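Local coordinates for KaiC-like domain-containing protein (Pyrococcus horikoshii, PDB 2EKD), which is of unknown function but probably belongs among KaiC-like proteins of the P-loop NTPase clan, consistent with a RecA-like fold, at residues 112-122 with 148-159; 3-11 with 33-41. All coordinates share one frame; numbering follows the deposited sequence.

How the contacts relate
Starting at the N terminus, helix 5-9 is met by the end of helix 29-37 and the loop that follows it, so contact 2 closes the first loop, which carries strand 17-22. Contact 1 opens only later: strand 114-119 pairs with strand 149-156, and the 25 residues between the two segments are mostly helix. The two closures therefore follow in series, neither enclosing nor crossing the other. The centres of contact 1 and contact 2 lie about 14 Å apart. Contact 1 sits almost at the middle of the chain. I115 joins them, its CG2 lying 3.6 Å from CG2 of I35, so the helical N-terminal corner rests on one face of the central sheet.

Contact 1. Residues 112-122 with 148-159; sequences YPVINPVLGLH and ERIAFYFVNRNV
V114 N donates to E148 O, and the ladder runs on through I150, N116, F152, V118 and F154, six backbone hydrogen bonds in all. N116 N lies 2.8 Å from I150 O, and I150 N lies 3.1 Å from V114 O. V118 N to F152 O is the straightest, at 169° about the hydrogen. Beyond F154 N to V118 O the strands part, and two waters fill in: one receives L121 N and donates to V118 O and F154 O, the other links G120 N to F154 O. N116 reaches past R149 CG, but its ND2 is held by V44 O of the neighbouring strand. This parallel pair, joined through helices, lies in the middle of a mainly parallel alpha/beta sheet, consistent with the P-loop NTPase clan. On the face carrying V118 and Y153, the two side chains run alongside each other, and V118 CB sits 3.9 Å from the Y153 ring centroid as a CH-pi contact over the face. V118 CG1, anti to the backbone N (chi1 -180°), also reaches Y153 CE2 at 3.6 Å. On the other face L119 CD2 approaches F154 CD1 at 3.7 Å, and I115 CG2 meets F152 CE2 at 3.8 Å. Where the strands give way to helices, N156 CB stands 3.8 Å from the H122 ring centroid, only 4° off its normal, while N156 ND2 bonds E173 of the second subunit.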
loop_
_atom_site.group_PDB
_atom_site.type_symbol
_atom_site.label_atom_id
_atom_site.label_comp_id
_atom_site.label_asym_id
_atom_site.label_seq_id
_atom_site.Cartn_x
_atom_site.Cartn_y
_atom_site.Cartn_z
ATOM N N TYR F 112 27.714 -36.536 15.472
ATOM C CA TYR F 112 27.293 -36.048 14.163
ATOM C C TYR F 112 26.613 -37.218 13.465
ATOM O O TYR F 112 27.085 -38.349 13.560
ATOM C CB TYR F 112 28.509 -35.596 13.343
ATOM C CG TYR F 112 29.228 -34.380 13.893
ATOM C CD1 TYR F 112 28.540 -33.401 14.612
ATOM C CD2 TYR F 112 30.596 -34.203 13.686
ATOM C CE1 TYR F 112 29.194 -32.278 15.114
ATOM C CE2 TYR F 112 31.264 -33.081 14.183
ATOM C CZ TYR F 112 30.555 -32.123 14.897
ATOM O OH TYR F 112 31.203 -31.012 15.394
ATOM N N PRO F 113 25.485 -36.973 12.773
ATOM C CA PRO F 113 24.790 -35.695 12.582
ATOM C C PRO F 113 23.808 -35.386 13.712
ATOM O O PRO F 113 23.392 -36.280 14.450
ATOM C CB PRO F 113 24.065 -35.909 11.266
ATOM C CG PRO F 113 23.613 -37.326 11.407
ATOM C CD PRO F 113 24.858 -38.023 11.947
ATOM N N VAL F 114 23.432 -34.118 13.836
ATOM C CA VAL F 114 22.487 -33.712 14.869
ATOM C C VAL F 114 21.269 -33.038 14.242
ATOM O O VAL F 114 21.364 -32.455 13.162
ATOM C CB VAL F 114 23.125 -32.707 15.882
ATOM C CG1 VAL F 114 24.412 -33.282 16.468
ATOM C CG2 VAL F 114 23.410 -31.389 15.202
ATOM N N ILE F 115 20.123 -33.146 14.905
ATOM C CA ILE F 115 18.911 -32.487 14.431
ATOM C C ILE F 115 19.061 -31.112 15.069
ATOM O O ILE F 115 19.229 -30.999 16.286
ATOM C CB ILE F 115 17.638 -33.204 14.930
ATOM C CG1 ILE F 115 17.592 -34.626 14.353
ATOM C CG2 ILE F 115 16.394 -32.425 14.510
ATOM C CD1 ILE F 115 17.722 -34.688 12.839
ATOM N N ASN F 116 19.015 -30.075 14.240
ATOM C CA ASN F 116 19.246 -28.707 14.694
ATOM C C ASN F 116 18.079 -27.729 14.524
ATOM O O ASN F 116 17.983 -27.038 13.511
ATOM C CB ASN F 116 20.484 -28.175 13.952
ATOM C CG ASN F 116 20.909 -26.795 14.407
ATOM O OD1 ASN F 116 21.638 -26.104 13.694
ATOM N ND2 ASN F 116 20.474 -26.386 15.600
ATOM N N PRO F 117 17.171 -27.668 15.508
ATOM C CA PRO F 117 16.047 -26.736 15.390
ATOM C C PRO F 117 16.533 -25.330 15.722
ATOM O O PRO F 117 17.145 -25.116 16.764
ATOM C CB PRO F 117 15.056 -27.245 16.441
ATOM C CG PRO F 117 15.415 -28.716 16.576
ATOM C CD PRO F 117 16.916 -28.657 16.569
ATOM N N VAL F 118 16.275 -24.384 14.826
ATOM C CA VAL F 118 16.662 -22.989 15.030
ATOM C C VAL F 118 15.366 -22.212 15.235
ATOM O O VAL F 118 14.506 -22.187 14.352
ATOM C CB VAL F 118 17.402 -22.425 13.804
ATOM C CG1 VAL F 118 17.799 -20.976 14.054
ATOM C CG2 VAL F 118 18.640 -23.268 13.512
ATOM N N LEU F 119 15.229 -21.578 16.395
ATOM C CA LEU F 119 14.016 -20.843 16.719
ATOM C C LEU F 119 14.203 -19.331 16.856
ATOM O O LEU F 119 15.233 -18.855 17.344
ATOM C CB LEU F 119 13.425 -21.393 18.022
ATOM C CG LEU F 119 13.346 -22.918 18.202
ATOM C CD1 LEU F 119 12.825 -23.239 19.604
ATOM C CD2 LEU F 119 12.441 -23.534 17.144
ATOM N N GLY F 120 13.193 -18.586 16.409
ATOM C CA GLY F 120 13.209 -17.140 16.516
ATOM C C GLY F 120 13.846 -16.289 15.435
ATOM O O GLY F 120 14.039 -15.090 15.657
ATOM N N LEU F 121 14.161 -16.863 14.275
ATOM C CA LEU F 121 14.797 -16.079 13.208
ATOM C C LEU F 121 13.998 -14.845 12.762
ATOM O O LEU F 121 14.583 -13.792 12.464
ATOM C CB LEU F 121 15.068 -16.947 11.980
ATOM C CG LEU F 121 16.012 -16.287 10.965
ATOM C CD1 LEU F 121 17.421 -16.320 11.532
ATOM C CD2 LEU F 121 15.971 -17.002 9.621
ATOM N N HIS F 122 12.674 -14.975 12.693
ATOM C CA HIS F 122 11.827 -13.856 12.276
ATOM C C HIS F 122 12.013 -12.614 13.157
ATOM O O HIS F 122 11.790 -11.490 12.704
ATOM C CB HIS F 122 10.352 -14.260 12.273
ATOM C CG HIS F 122 9.887 -14.869 13.559
ATOM N ND1 HIS F 122 10.006 -16.215 13.831
ATOM C CD2 HIS F 122 9.329 -14.309 14.660
ATOM C CE1 HIS F 122 9.542 -16.458 15.043
ATOM N NE2 HIS F 122 9.127 -15.319 15.567
ATOM N N GLU F 148 27.138 -32.076 9.242
ATOM C CA GLU F 148 27.086 -32.404 10.660
ATOM C C GLU F 148 25.664 -32.289 11.204
ATOM O O GLU F 148 25.386 -32.756 12.309
ATOM C CB GLU F 148 28.018 -31.507 11.479
ATOM C CG GLU F 148 28.478 -30.258 10.770
ATOM C CD GLU F 148 29.553 -30.538 9.737
ATOM O OE1 GLU F 148 30.598 -31.106 10.115
ATOM O OE2 GLU F 148 29.357 -30.188 8.553
ATOM N N ARG F 149 24.758 -31.684 10.437
ATOM C CA ARG F 149 23.391 -31.545 10.918
ATOM C C ARG F 149 22.334 -31.337 9.841
ATOM O O ARG F 149 22.636 -31.207 8.655
ATOM C CB ARG F 149 23.305 -30.370 11.901
ATOM C CG ARG F 149 22.973 -29.014 11.249
ATOM C CD ARG F 149 24.080 -28.511 10.321
ATOM N NE ARG F 149 23.668 -27.297 9.624
ATOM C CZ ARG F 149 22.937 -27.275 8.512
ATOM N NH1 ARG F 149 22.545 -28.408 7.944
ATOM N NH2 ARG F 149 22.543 -26.115 8.000
ATOM N N ILE F 150 21.085 -31.324 10.297
ATOM C CA ILE F 150 19.916 -31.049 9.472
ATOM C C ILE F 150 19.262 -29.950 10.298
ATOM O O ILE F 150 18.812 -30.206 11.417
ATOM C CB ILE F 150 18.923 -32.234 9.386
ATOM C CG1 ILE F 150 19.560 -33.424 8.661
ATOM C CG2 ILE F 150 17.670 -31.799 8.611
ATOM C CD1 ILE F 150 18.553 -34.504 8.292
ATOM N N ALA F 151 19.243 -28.730 9.767
ATOM C CA ALA F 151 18.663 -27.595 10.476
ATOM C C ALA F 151 17.196 -27.356 10.111
ATOM O O ALA F 151 16.801 -27.457 8.946
ATOM C CB ALA F 151 19.479 -26.338 10.194
ATOM N N PHE F 152 16.393 -27.048 11.124
ATOM C CA PHE F 152 14.978 -26.762 10.932
ATOM C C PHE F 152 14.732 -25.352 11.463
ATOM O O PHE F 152 14.670 -25.152 12.673
ATOM C CB PHE F 152 14.111 -27.755 11.719
ATOM C CG PHE F 152 14.107 -29.153 11.156
ATOM C CD1 PHE F 152 13.255 -29.497 10.108
ATOM C CD2 PHE F 152 14.955 -30.125 11.670
ATOM C CE1 PHE F 152 13.249 -30.790 9.583
ATOM C CE2 PHE F 152 14.959 -31.420 11.148
ATOM C CZ PHE F 152 14.104 -31.752 10.103
ATOM N N TYR F 153 14.613 -24.378 10.567
ATOM C CA TYR F 153 14.360 -23.001 10.986
ATOM C C TYR F 153 12.864 -22.742 11.111
ATOM O O TYR F 153 12.161 -22.646 10.103
ATOM C CB TYR F 153 14.944 -22.003 9.988
ATOM C CG TYR F 153 16.448 -21.849 10.022
ATOM C CD1 TYR F 153 17.292 -22.829 9.489
ATOM C CD2 TYR F 153 17.028 -20.700 10.553
ATOM C CE1 TYR F 153 18.674 -22.658 9.482
ATOM C CE2 TYR F 153 18.404 -20.518 10.553
ATOM C CZ TYR F 153 19.222 -21.494 10.017
ATOM O OH TYR F 153 20.583 -21.293 10.024
ATOM N N PHE F 154 12.382 -22.649 12.350
ATOM C CA PHE F 154 10.972 -22.374 12.614
ATOM C C PHE F 154 10.776 -20.868 12.497
ATOM O O PHE F 154 11.292 -20.111 13.319
ATOM C CB PHE F 154 10.585 -22.801 14.029
ATOM C CG PHE F 154 10.348 -24.275 14.188
ATOM C CD1 PHE F 154 11.391 -25.186 14.047
ATOM C CD2 PHE F 154 9.085 -24.749 14.522
ATOM C CE1 PHE F 154 11.179 -26.552 14.238
ATOM C CE2 PHE F 154 8.860 -26.112 14.718
ATOM C CZ PHE F 154 9.913 -27.015 14.575
ATOM N N VAL F 155 10.043 -20.428 11.483
ATOM C CA VAL F 155 9.814 -19.000 11.310
ATOM C C VAL F 155 8.335 -18.665 11.184
ATOM O O VAL F 155 7.574 -19.390 10.542
ATOM C CB VAL F 155 10.531 -18.449 10.053
ATOM C CG1 VAL F 155 12.024 -18.805 10.093
ATOM C CG2 VAL F 155 9.874 -19.002 8.794
ATOM N N ASN F 156 7.933 -17.574 11.827
ATOM C CA ASN F 156 6.562 -17.107 11.740
ATOM C C ASN F 156 6.542 -16.361 10.405
ATOM O O ASN F 156 7.014 -15.233 10.305
ATOM C CB ASN F 156 6.239 -16.156 12.890
ATOM C CG ASN F 156 4.793 -15.732 12.893
ATOM O OD1 ASN F 156 4.251 -15.370 11.855
ATOM N ND2 ASN F 156 4.159 -15.761 14.063
ATOM N N ARG F 157 6.011 -17.024 9.384
ATOM C CA ARG F 157 5.944 -16.503 8.021
ATOM C C ARG F 157 5.375 -15.093 7.853
ATOM O O ARG F 157 5.985 -14.255 7.196
ATOM C CB ARG F 157 5.147 -17.474 7.144
ATOM C CG ARG F 157 5.079 -17.064 5.684
ATOM C CD ARG F 157 4.043 -17.869 4.926
ATOM N NE ARG F 157 4.225 -17.743 3.484
ATOM C CZ ARG F 157 4.052 -16.615 2.801
ATOM N NH1 ARG F 157 3.685 -15.501 3.421
ATOM N NH2 ARG F 157 4.258 -16.603 1.489
ATOM N N ASN F 158 4.211 -14.840 8.441
ATOM C CA ASN F 158 3.564 -13.536 8.338
ATOM C C ASN F 158 4.411 -12.395 8.878
ATOM O O ASN F 158 4.394 -11.293 8.329
ATOM C CB ASN F 158 2.214 -13.549 9.056
ATOM C CG ASN F 158 1.216 -14.479 8.396
ATOM O OD1 ASN F 158 1.261 -14.694 7.182
ATOM N ND2 ASN F 158 0.295 -15.023 9.188
ATOM N N VAL F 159 5.134 -12.652 9.961
ATOM C CA VAL F 159 5.994 -11.641 10.541
ATOM C C VAL F 159 7.062 -11.219 9.529
ATOM O O VAL F 159 7.333 -10.031 9.376
ATOM C CB VAL F 159 6.681 -12.161 11.821
ATOM C CG1 VAL F 159 7.794 -11.220 12.238
ATOM C CG2 VAL F 159 5.661 -12.286 12.939
HETATM O O HOH W 1 14.047 -19.725 13.146
HETATM O O HOH W 2 10.666 -19.791 15.906
#

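Contact 2. Residues 3-11 with 33-41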
loop_
_atom_site.group_PDB
_atom_site.type_symbol
_atom_site.label_atom_id
_atom_site.label_comp_id
_atom_site.label_asym_id
_atom_site.label_seq_id
_atom_site.Cartn_x
_atom_site.Cartn_y
_atom_site.Cartn_z
HETATM N N MSE F 3 3.535 -41.141 11.936
HETATM C CA MSE F 3 4.924 -41.686 11.895
HETATM C C MSE F 3 5.740 -41.129 13.056
HETATM O O MSE F 3 5.441 -40.046 13.565
HETATM C CB MSE F 3 5.599 -41.301 10.574
HETATM C CG MSE F 3 5.768 -39.799 10.384
HETATM SE SE MSE F 3 6.461 -39.322 8.781
HETATM C CE MSE F 3 4.963 -39.038 7.844
ATOM N N ASN F 4 6.758 -41.868 13.487
ATOM C CA ASN F 4 7.603 -41.381 14.568
ATOM C C ASN F 4 8.734 -40.583 13.930
ATOM O O ASN F 4 9.004 -40.729 12.735
ATOM C CB ASN F 4 8.152 -42.537 15.416
ATOM C CG ASN F 4 8.954 -43.532 14.610
ATOM O OD1 ASN F 4 9.928 -43.173 13.947
ATOM N ND2 ASN F 4 8.556 -44.798 14.675
ATOM N N SER F 5 9.379 -39.734 14.722
ATOM C CA SER F 5 10.457 -38.878 14.230
ATOM C C SER F 5 11.404 -39.543 13.245
ATOM O O SER F 5 11.734 -38.958 12.213
ATOM C CB SER F 5 11.270 -38.314 15.397
ATOM O OG SER F 5 11.917 -39.346 16.123
ATOM N N GLU F 6 11.843 -40.755 13.568
ATOM C CA GLU F 6 12.764 -41.493 12.711
ATOM C C GLU F 6 12.353 -41.436 11.237
ATOM O O GLU F 6 13.167 -41.107 10.379
ATOM C CB GLU F 6 12.858 -42.950 13.174
ATOM C CG GLU F 6 13.894 -43.775 12.428
ATOM C CD GLU F 6 14.013 -45.191 12.968
ATOM O OE1 GLU F 6 12.996 -45.920 12.959
ATOM O OE2 GLU F 6 15.122 -45.576 13.403
ATOM N N LYS F 7 11.094 -41.749 10.948
ATOM C CA LYS F 7 10.601 -41.724 9.571
ATOM C C LYS F 7 10.531 -40.293 9.031
ATOM O O LYS F 7 10.899 -40.033 7.884
ATOM C CB LYS F 7 9.212 -42.369 9.485
ATOM C CG LYS F 7 9.172 -43.866 9.801
ATOM C CD LYS F 7 9.552 -44.152 11.246
ATOM C CE LYS F 7 9.407 -45.631 11.599
ATOM N NZ LYS F 7 7.989 -46.104 11.537
ATOM N N PHE F 8 10.054 -39.374 9.863
ATOM C CA PHE F 8 9.940 -37.970 9.485
ATOM C C PHE F 8 11.290 -37.401 9.031
ATOM O O PHE F 8 11.385 -36.779 7.969
ATOM C CB PHE F 8 9.404 -37.157 10.672
ATOM C CG PHE F 8 9.336 -35.676 10.418
ATOM C CD1 PHE F 8 8.379 -35.146 9.557
ATOM C CD2 PHE F 8 10.232 -34.810 11.038
ATOM C CE1 PHE F 8 8.313 -33.771 9.314
ATOM C CE2 PHE F 8 10.178 -33.433 10.804
ATOM C CZ PHE F 8 9.216 -32.912 9.940
ATOM N N PHE F 9 12.331 -37.614 9.832
ATOM C CA PHE F 9 13.652 -37.098 9.488
ATOM C C PHE F 9 14.190 -37.691 8.188
ATOM O O PHE F 9 15.049 -37.096 7.541
ATOM C CB PHE F 9 14.656 -37.361 10.619
ATOM C CG PHE F 9 14.250 -36.772 11.941
ATOM C CD1 PHE F 9 13.741 -35.479 12.019
ATOM C CD2 PHE F 9 14.377 -37.511 13.112
ATOM C CE1 PHE F 9 13.361 -34.931 13.240
ATOM C CE2 PHE F 9 13.999 -36.969 14.341
ATOM C CZ PHE F 9 13.489 -35.679 14.403
ATOM N N LYS F 10 13.679 -38.862 7.814
ATOM C CA LYS F 10 14.094 -39.541 6.590
ATOM C C LYS F 10 13.638 -38.796 5.325
ATOM O O LYS F 10 14.058 -39.094 4.211
ATOM C CB LYS F 10 13.525 -40.965 6.615
ATOM C CG LYS F 10 14.177 -41.835 7.694
ATOM C CD LYS F 10 15.671 -42.059 7.447
ATOM C CE LYS F 10 16.236 -43.204 8.299
ATOM N NZ LYS F 10 16.118 -42.863 9.715
ATOM N N LEU F 11 12.713 -37.827 5.510
ATOM C CA LEU F 11 12.315 -36.985 4.378
ATOM C C LEU F 11 13.444 -36.031 3.982
ATOM O O LEU F 11 13.470 -35.449 2.907
ATOM C CB LEU F 11 11.099 -36.154 4.783
ATOM C CG LEU F 11 9.875 -36.997 5.125
ATOM C CD1 LEU F 11 8.700 -36.131 5.584
ATOM C CD2 LEU F 11 9.373 -37.815 3.939
ATOM N N TYR F 33 8.088 -30.112 19.750
ATOM C CA TYR F 33 8.091 -31.146 20.773
ATOM C C TYR F 33 8.273 -32.501 20.102
ATOM O O TYR F 33 9.033 -33.338 20.569
ATOM C CB TYR F 33 6.774 -31.152 21.551
ATOM C CG TYR F 33 6.789 -32.112 22.718
ATOM C CD1 TYR F 33 7.458 -31.787 23.897
ATOM C CD2 TYR F 33 6.177 -33.364 22.629
ATOM C CE1 TYR F 33 7.522 -32.678 24.959
ATOM C CE2 TYR F 33 6.237 -34.272 23.689
ATOM C CZ TYR F 33 6.912 -33.920 24.851
ATOM O OH TYR F 33 6.984 -34.802 25.906
ATOM N N TYR F 34 7.555 -32.700 19.003
ATOM C CA TYR F 34 7.617 -33.941 18.245
ATOM C C TYR F 34 9.040 -34.234 17.776
ATOM O O TYR F 34 9.515 -35.372 17.859
ATOM C CB TYR F 34 6.662 -33.849 17.053
ATOM C CG TYR F 34 6.781 -34.971 16.049
ATOM C CD1 TYR F 34 6.009 -36.133 16.173
ATOM C CD2 TYR F 34 7.642 -34.861 14.955
ATOM C CE1 TYR F 34 6.086 -37.157 15.227
ATOM C CE2 TYR F 34 7.727 -35.880 14.000
ATOM C CZ TYR F 34 6.947 -37.021 14.141
ATOM O OH TYR F 34 7.009 -38.010 13.188
ATOM N N ILE F 35 9.726 -33.204 17.299
ATOM C CA ILE F 35 11.095 -33.362 16.826
ATOM C C ILE F 35 12.092 -33.658 17.960
ATOM O O ILE F 35 13.010 -34.461 17.788
ATOM C CB ILE F 35 11.552 -32.099 16.046
ATOM C CG1 ILE F 35 10.831 -32.040 14.693
ATOM C CG2 ILE F 35 13.069 -32.112 15.850
ATOM C CD1 ILE F 35 11.189 -30.813 13.844
ATOM N N VAL F 36 11.912 -33.020 19.115
ATOM C CA VAL F 36 12.830 -33.221 20.242
ATOM C C VAL F 36 12.564 -34.545 20.990
ATOM O O VAL F 36 13.456 -35.360 21.200
ATOM C CB VAL F 36 12.707 -32.058 21.241
ATOM C CG1 VAL F 36 13.546 -32.356 22.481
ATOM C CG2 VAL F 36 13.219 -30.777 20.610
ATOM N N ASN F 37 11.294 -34.701 21.464
ATOM C CA ASN F 37 10.929 -35.928 22.179
ATOM C C ASN F 37 11.348 -37.157 21.363
ATOM O O ASN F 37 12.095 -38.026 21.817
ATOM C CB ASN F 37 9.403 -35.919 22.352
ATOM C CG ASN F 37 8.958 -36.922 23.404
ATOM O OD1 ASN F 37 7.817 -37.404 23.398
ATOM N ND2 ASN F 37 9.860 -37.194 24.368
ATOM N N ASN F 38 10.780 -37.221 20.130
ATOM C CA ASN F 38 11.093 -38.222 19.126
ATOM C C ASN F 38 12.466 -37.966 18.514
ATOM O O ASN F 38 12.647 -37.100 17.669
ATOM C CB ASN F 38 10.019 -38.161 18.039
ATOM C CG ASN F 38 8.682 -38.521 18.635
ATOM O OD1 ASN F 38 8.177 -39.628 18.474
ATOM N ND2 ASN F 38 8.098 -37.544 19.349
ATOM N N SER F 39 13.531 -38.691 18.853
ATOM C CA SER F 39 14.805 -38.444 18.185
ATOM C C SER F 39 15.900 -39.414 18.655
ATOM O O SER F 39 16.325 -39.412 19.804
ATOM C CB SER F 39 15.228 -37.003 18.476
ATOM O OG SER F 39 16.231 -36.606 17.540
ATOM N N LYS F 40 16.326 -40.287 17.724
ATOM C CA LYS F 40 17.468 -41.147 18.026
ATOM C C LYS F 40 18.788 -40.367 17.918
ATOM O O LYS F 40 19.813 -40.729 18.493
ATOM C CB LYS F 40 17.468 -42.309 17.030
ATOM C CG LYS F 40 16.093 -42.972 16.905
ATOM C CD LYS F 40 15.558 -43.462 18.251
ATOM C CE LYS F 40 14.168 -44.098 18.131
ATOM N NZ LYS F 40 13.229 -43.136 17.550
ATOM N N LEU F 41 18.739 -39.283 17.109
ATOM C CA LEU F 41 19.918 -38.438 16.919
ATOM C C LEU F 41 19.992 -37.342 17.979
ATOM O O LEU F 41 18.994 -36.935 18.560
ATOM C CB LEU F 41 19.808 -37.776 15.542
ATOM C CG LEU F 41 19.822 -38.772 14.386
ATOM C CD1 LEU F 41 19.587 -38.088 13.038
ATOM C CD2 LEU F 41 21.155 -39.511 14.265
#
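Y34 turns the edge of its ring toward the face of F8, a T-shaped pair with centroids 5.7 Å apart and planes at 84°. The Y34 edge atom CE2 comes to 3.9 Å from F8 CG. Two torsions set up this meeting: CG is anti to the backbone N in Y34 (chi1 171°), and F8 has the same arrangement. The same extension carries the Y34 hydroxyl past the start of helix 5-9, where OH donates to M3 O at 2.6 Å. It arrives from well above the M3 carbonyl plane, while M3 O itself lies in the plane of the Y34 ring. I35, one residue on, divides its branches between two rings: CD1 lies 4.1 Å from F8 CE2, and CG2 lies 3.9 Å from F9 CE1. F9 in turn presents its rim to the backbone, with CZ 3.6 Å from I35 O in the plane of the ring. The axes of the short helical segments 5-9 and 33-37 come within 10.0 Å at 109°, so these side chains bridge a steep helix-helix crossing, and I115 of strand 114-119 packs against both F9 and I35. With an alanine at Y34, M3 O would probably lose its hydroxyl donor and the F8 face its edge-on partner. Round F8, F9, Y34 and I35 the chemistry is thus chiefly apolar and aromatic, with polar residues such as E6 and K40 at the more exposed margin. One neutral hydroxyl-to-carbonyl bond fastens the N-terminal residues, and the F9 ring hydrogens nearest I35 O are probably weakly attracted to that carbonyl.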